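Side-chain contact in integrase (Bovine immunodeficiency virus, PDB 3KKS), which probably inserts viral DNA into the host genome, its catalytic core carrying out the 3' processing and strand transfer of retroviral integration: residues A118-S121 and L122-S126. Numbering follows the deposited sequence.
Sequences AALS and LALVS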
loop_
_atom_site.group_PDB
_atom_site.type_symbol
_atom_site.label_atom_id
_atom_site.label_comp_id
_atom_site.label_asym_id
_atom_site.label_seq_id
_atom_site.Cartn_x
_atom_site.Cartn_y
_atom_site.Cartn_z
ATOM N N ALA A 118 0.635 -5.377 15.366
ATOM C CA ALA A 118 1.900 -4.826 15.842
ATOM C C ALA A 118 3.026 -5.392 14.967
ATOM O O ALA A 118 4.016 -4.714 14.687
ATOM C CB ALA A 118 2.131 -5.204 17.296
ATOM N N ALA A 119 2.876 -6.642 14.541
ATOM C CA ALA A 119 3.876 -7.261 13.679
ATOM C C ALA A 119 3.899 -6.551 12.322
ATOM O O ALA A 119 4.965 -6.372 11.731
ATOM C CB ALA A 119 3.573 -8.744 13.486
ATOM N N LEU A 120 2.725 -6.149 11.838
ATOM C CA LEU A 120 2.610 -5.463 10.549
ATOM C C LEU A 120 3.279 -4.082 10.599
ATOM O O LEU A 120 3.964 -3.671 9.663
ATOM C CB LEU A 120 1.127 -5.323 10.143
ATOM C CG LEU A 120 0.873 -4.578 8.820
ATOM C CD1 LEU A 120 1.636 -5.262 7.691
ATOM C CD2 LEU A 120 -0.618 -4.545 8.500
ATOM N N SER A 121 3.073 -3.366 11.696
ATOM C CA SER A 121 3.686 -2.054 11.878
ATOM C C SER A 121 5.208 -2.161 11.811
ATOM O O SER A 121 5.867 -1.386 11.120
ATOM C CB SER A 121 3.286 -1.462 13.234
ATOM O OG SER A 121 1.965 -0.957 13.198
ATOM N N LEU A 122 5.775 -3.117 12.535
ATOM C CA LEU A 122 7.226 -3.280 12.522
ATOM C C LEU A 122 7.720 -3.708 11.143
ATOM O O LEU A 122 8.809 -3.324 10.723
ATOM C CB LEU A 122 7.662 -4.308 13.561
ATOM C CG LEU A 122 7.506 -3.944 15.038
ATOM C CD1 LEU A 122 7.983 -5.131 15.871
ATOM C CD2 LEU A 122 8.323 -2.710 15.379
ATOM N N ALA A 123 6.921 -4.513 10.449
ATOM C CA ALA A 123 7.295 -4.970 9.118
ATOM C C ALA A 123 7.343 -3.786 8.148
ATOM O O ALA A 123 8.188 -3.751 7.254
ATOM C CB ALA A 123 6.305 -6.017 8.616
ATOM N N LEU A 124 6.443 -2.816 8.334
ATOM C CA LEU A 124 6.388 -1.642 7.462
ATOM C C LEU A 124 7.519 -0.661 7.753
ATOM O O LEU A 124 8.066 -0.047 6.846
ATOM C CB LEU A 124 5.033 -0.936 7.608
ATOM C CG LEU A 124 3.854 -1.755 7.071
ATOM C CD1 LEU A 124 2.530 -1.199 7.578
ATOM C CD2 LEU A 124 3.900 -1.739 5.543
ATOM N N VAL A 125 7.842 -0.502 9.028
ATOM C CA VAL A 125 8.919 0.374 9.451
ATOM C C VAL A 125 10.234 -0.143 8.857
ATOM O O VAL A 125 11.087 0.630 8.414
ATOM C CB VAL A 125 9.030 0.364 10.980
ATOM C CG1 VAL A 125 10.359 0.949 11.417
ATOM C CG2 VAL A 125 7.875 1.147 11.571
ATOM N N SER A 126 10.374 -1.464 8.873
ATOM C CA SER A 126 11.545 -2.152 8.353
ATOM C C SER A 126 11.699 -1.911 6.855
ATOM O O SER A 126 12.778 -1.563 6.377
ATOM C CB SER A 126 11.411 -3.662 8.624
ATOM O OG SER A 126 12.426 -4.407 7.970
#
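Leu122 donates its backbone N-H to O of Ala118 over 3.2 Å in a nearly straight bond (167°), and its CG lies 3.6 Å from that same oxygen. With CG anti to the carbonyl carbon (chi1 -69°), the side chain leans back toward the preceding turn. Though the residue is exposed, its apolar chain also touches Tyr109, at the end of helix 89-109, and Cys113 in the loop that follows. Ala123 bonds through N to O of Ala119 at 3.0 Å; its single methyl, CB, rests 3.4 Å from that oxygen and suits a buried face pressed on Arg105 and Leu106 of helix 89-109. These i to i+4 bonds belong to helix 116-129, one of the helices flanking the mixed sheet of the RNase H-like integrase core. Leu124 faces the sheet: CD1 comes within 4.0 Å of CG of Leu120, the two side chains slanting across each other, and both touch Ala30 of strand 28-33, outermost in this chain, Leu120 reaching Val32 as well and Leu124 Val28. N of Leu124 donates to O of Leu120 at 2.9 Å and makes a weak hydrogen bond to O of Ser121. Val125 N takes that serine oxygen at 3.0 Å, and its beta-branch packs back on the helix, CG2 lying 3.3 Å from the same acceptor.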